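Local coordinates for CT263 (Chlamydia trachomatis, PDB 4QAS), which probably acts as a nucleosidase that hydrolyses the N-glycosidic bond of a futalosine-type nucleoside in menaquinone synthesis, at residues 147-150 with 151-155; 112-115 with 116-119. The protein carries 1 engineered substitution. All coordinates share one frame; numbering follows the deposited sequence.

Overall arrangement
Contacts 1 and 2 are both local, each a single continuous stretch, and they lie in series: the loop 112-119 closes before helix 144-153 carries the chain through contact 1. Their centres are about 19 Å apart and their nearest atoms about 8 Å apart, so they do not touch. What relates them is strand 158-167: in contact 1, Ala148 and Ala151 pack on Met160 and Cys158 respectively, while in contact 2 the backbone of Thr112 hydrogen-bonds with that of Cys158 and Ile114 packs on Ser159 and Ile161. Ala148 also touches Val111, next to contact 2. Contact 1 is partly buried and contact 2 lies at the surface.

Contact 1 (147-150 with 151-155); sequences IAKQ and ASLVA
Gln150 and Leu153, three residues apart near the end of helix 144-153, run side by side in the same direction. The methyl CD1 of Leu153 lies against the amide of Gln150, 3.7 Å from NE2 and 3.8 Å from OE1; it approaches obliquely, above the amide plane but displaced toward the rim, not over the centre of a face. The Gln150 chain reaches this position by a bend at chi2, while NE2 is satisfied by a hydrogen bond to Leu62 O, which should help fix the rotation of the amide. In the backbone of the same pair, Leu153 N donates to Gln150 O at 3.0 Å from 62° out of the carbonyl plane, not on a lone pair, a bond spanning three residues. Two residues earlier the bond spans four residues, as in an alpha-helix: Ala151 N reaches Ile147 O at 2.9 Å with an N-H...O angle of 157°. The methyl of Ala151 lies 3.5 Å from Ala148 O and also packs on Trp72 and Cys158, in strands 71-80 and 158-167, which places the helix on the sheet. Ser152 OG, held between its own backbone N and carbonyl carbon (chi1 80°), donates to Lys149 O at 2.5 Å, in the carbonyl plane on a lone pair. Beyond it Ala155 adopts a positive phi, with Cys156 N turned to Ala151 O and Ala155 N weakly bonded to Ser152 O, the Schellman motif that terminates the helix.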
loop_
_atom_site.group_PDB
_atom_site.type_symbol
_atom_site.label_atom_id
_atom_site.label_comp_id
_atom_site.label_asym_id
_atom_site.label_seq_id
_atom_site.Cartn_x
_atom_site.Cartn_y
_atom_site.Cartn_z
ATOM N N ILE A 147 -19.647 13.920 -5.999
ATOM C CA ILE A 147 -19.085 13.629 -4.687
ATOM C C ILE A 147 -18.664 14.917 -3.993
ATOM O O ILE A 147 -18.922 15.102 -2.805
ATOM C CB ILE A 147 -17.911 12.645 -4.826
ATOM C CG1 ILE A 147 -18.421 11.301 -5.358
ATOM C CG2 ILE A 147 -17.211 12.464 -3.478
ATOM C CD1 ILE A 147 -17.331 10.375 -5.866
ATOM N N ALA A 148 -17.963 15.804 -4.717
ATOM C CA ALA A 148 -17.525 17.060 -4.106
ATOM C C ALA A 148 -18.712 17.876 -3.624
ATOM O O ALA A 148 -18.654 18.525 -2.570
ATOM C CB ALA A 148 -16.719 17.888 -5.096
ATOM N N LYS A 149 -19.795 17.905 -4.405
ATOM C CA LYS A 149 -20.967 18.668 -3.993
ATOM C C LYS A 149 -21.619 18.052 -2.763
ATOM O O LYS A 149 -22.024 18.772 -1.844
ATOM C CB LYS A 149 -21.955 18.769 -5.149
ATOM C CG LYS A 149 -23.220 19.543 -4.824
ATOM C CD LYS A 149 -22.908 21.004 -4.502
ATOM C CE LYS A 149 -24.173 21.838 -4.330
ATOM N NZ LYS A 149 -25.038 21.325 -3.233
ATOM N N GLN A 150 -21.699 16.719 -2.706
ATOM C CA GLN A 150 -22.237 16.079 -1.506
ATOM C C GLN A 150 -21.356 16.352 -0.293
ATOM O O GLN A 150 -21.868 16.563 0.809
ATOM C CB GLN A 150 -22.440 14.576 -1.725
ATOM C CG GLN A 150 -23.492 14.225 -2.779
ATOM C CD GLN A 150 -24.811 14.899 -2.509
ATOM O OE1 GLN A 150 -25.114 15.945 -3.082
ATOM N NE2 GLN A 150 -25.604 14.316 -1.621
ATOM N N ALA A 151 -20.032 16.385 -0.477
ATOM C CA ALA A 151 -19.137 16.705 0.636
ATOM C C ALA A 151 -19.428 18.096 1.186
ATOM O O ALA A 151 -19.360 18.320 2.400
ATOM C CB ALA A 151 -17.678 16.608 0.178
ATOM N N SER A 152 -19.759 19.041 0.303
ATOM C CA SER A 152 -20.069 20.398 0.759
ATOM C C SER A 152 -21.266 20.423 1.710
ATOM O O SER A 152 -21.381 21.332 2.543
ATOM C CB SER A 152 -20.322 21.303 -0.446
ATOM O OG SER A 152 -21.633 21.118 -0.945
ATOM N N LEU A 153 -22.153 19.431 1.627
ATOM C CA LEU A 153 -23.354 19.425 2.454
ATOM C C LEU A 153 -23.051 19.110 3.914
ATOM O O LEU A 153 -23.810 19.521 4.799
ATOM C CB LEU A 153 -24.370 18.414 1.923
ATOM C CG LEU A 153 -25.034 18.676 0.566
ATOM C CD1 LEU A 153 -25.992 17.535 0.227
ATOM C CD2 LEU A 153 -25.781 19.990 0.556
ATOM N N VAL A 154 -21.980 18.369 4.190
ATOM C CA VAL A 154 -21.583 18.033 5.554
ATOM C C VAL A 154 -20.332 18.791 5.978
ATOM O O VAL A 154 -19.727 18.463 7.006
ATOM C CB VAL A 154 -21.432 16.515 5.757
ATOM C CG1 VAL A 154 -22.790 15.841 5.784
ATOM C CG2 VAL A 154 -20.568 15.918 4.675
ATOM N N ALA A 155 -19.935 19.809 5.215
ATOM C CA ALA A 155 -18.832 20.684 5.599
ATOM C C ALA A 155 -17.551 19.889 5.775
ATOM O O ALA A 155 -16.689 20.223 6.598
ATOM C CB ALA A 155 -19.166 21.492 6.857
#

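Contact 2 (112-115 with 116-119); sequences TPIP and RLPL
The guanidinium of Arg116 has the ring carbon CB of Pro115 over one of its faces, 4.2 Å above the plane and displaced toward the rim, so the approach is offset rather than centred. With CG beside the backbone N and chi2 extended, the bend at chi3 (-63°) brings the Arg116 guanidinium to Pro115. The two residues are the central pair of a type II turn from Ile114 to Leu117: Pro115 supplies the fixed phi of the first position and Arg116 takes the positive phi (70°) of the second. Across the turn Ile114 O and Leu117 N are 3.6 Å apart, with no clear hydrogen bond, so the assignment rests on the torsions. The flanking side chains of Ile114 and Leu117 point the same way, CG2 of Ile114 meeting CD1 of Leu117 at 3.9 Å. Farther out, CB of Pro113 meets CD2 of Leu119 at 4.1 Å. Ile114 N bonds to Thr92 OG1 and Thr112 O to Ser159 OG, which tie the loop to strands 90-99 and 158-167. No clear hydrogen bond crosses the contact, and the pairs Ile114-Leu117 and Pro113-Leu119 are apolar, consistent with the prolines' restricted phi and the bonds to Thr92 and Ser159 holding the loop in shape.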
loop_
_atom_site.group_PDB
_atom_site.type_symbol
_atom_site.label_atom_id
_atom_site.label_comp_id
_atom_site.label_asym_id
_atom_site.label_seq_id
_atom_site.Cartn_x
_atom_site.Cartn_y
_atom_site.Cartn_z
ATOM N N THR A 112 -9.713 20.037 -2.555
ATOM C CA THR A 112 -8.501 20.244 -1.762
ATOM C C THR A 112 -7.374 19.395 -2.342
ATOM O O THR A 112 -7.468 18.158 -2.314
ATOM C CB THR A 112 -8.763 19.837 -0.331
ATOM O OG1 THR A 112 -9.805 20.674 0.196
ATOM C CG2 THR A 112 -7.500 19.983 0.520
ATOM N N PRO A 113 -6.285 19.985 -2.840
ATOM C CA PRO A 113 -5.247 19.160 -3.461
ATOM C C PRO A 113 -4.442 18.389 -2.430
ATOM O O PRO A 113 -4.158 18.856 -1.329
ATOM C CB PRO A 113 -4.360 20.168 -4.199
ATOM C CG PRO A 113 -5.102 21.434 -4.191
ATOM C CD PRO A 113 -5.971 21.414 -2.971
ATOM N N ILE A 114 -4.059 17.191 -2.827
ATOM C CA ILE A 114 -3.257 16.291 -2.009
ATOM C C ILE A 114 -1.794 16.643 -2.214
ATOM O O ILE A 114 -1.362 16.820 -3.365
ATOM C CB ILE A 114 -3.532 14.848 -2.430
ATOM C CG1 ILE A 114 -4.953 14.496 -2.006
ATOM C CG2 ILE A 114 -2.495 13.871 -1.850
ATOM C CD1 ILE A 114 -5.525 13.392 -2.759
ATOM N N PRO A 115 -1.001 16.708 -1.155
ATOM C CA PRO A 115 0.420 17.028 -1.311
ATOM C C PRO A 115 1.142 16.026 -2.198
ATOM O O PRO A 115 0.843 14.828 -2.200
ATOM C CB PRO A 115 0.958 16.945 0.117
ATOM C CG PRO A 115 -0.217 17.097 1.006
ATOM C CD PRO A 115 -1.384 16.549 0.266
ATOM N N ARG A 116 2.119 16.536 -2.951
ATOM C CA ARG A 116 3.089 15.768 -3.725
ATOM C C ARG A 116 2.501 15.059 -4.937
ATOM O O ARG A 116 3.213 14.280 -5.588
ATOM C CB ARG A 116 3.877 14.789 -2.861
ATOM C CG ARG A 116 4.831 15.555 -1.956
ATOM C CD ARG A 116 5.621 14.658 -1.056
ATOM N NE ARG A 116 4.764 13.916 -0.133
ATOM C CZ ARG A 116 4.371 14.359 1.060
ATOM N NH1 ARG A 116 4.748 15.555 1.499
ATOM N NH2 ARG A 116 3.591 13.600 1.817
ATOM N N LEU A 117 1.279 15.307 -5.265
ATOM C CA LEU A 117 0.703 14.850 -6.525
ATOM C C LEU A 117 0.607 16.019 -7.497
ATOM O O LEU A 117 0.371 17.166 -7.078
ATOM C CB LEU A 117 -0.690 14.232 -6.347
ATOM C CG LEU A 117 -0.694 12.841 -5.682
ATOM C CD1 LEU A 117 -2.130 12.407 -5.410
ATOM C CD2 LEU A 117 -0.001 11.799 -6.531
ATOM N N PRO A 118 0.812 15.765 -8.788
ATOM C CA PRO A 118 0.669 16.832 -9.775
ATOM C C PRO A 118 -0.777 17.242 -9.942
ATOM O O PRO A 118 -1.701 16.448 -9.775
ATOM C CB PRO A 118 1.219 16.208 -11.056
ATOM C CG PRO A 118 1.006 14.748 -10.870
ATOM C CD PRO A 118 1.131 14.470 -9.416
ATOM N N LEU A 119 -0.958 18.512 -10.291
ATOM C CA LEU A 119 -2.277 19.124 -10.317
ATOM C C LEU A 119 -2.953 18.924 -11.667
ATOM O O LEU A 119 -2.312 19.009 -12.725
ATOM C CB LEU A 119 -2.143 20.616 -10.021
ATOM C CG LEU A 119 -1.375 21.001 -8.755
ATOM C CD1 LEU A 119 -1.293 22.512 -8.611
ATOM C CD2 LEU A 119 -2.029 20.384 -7.548
#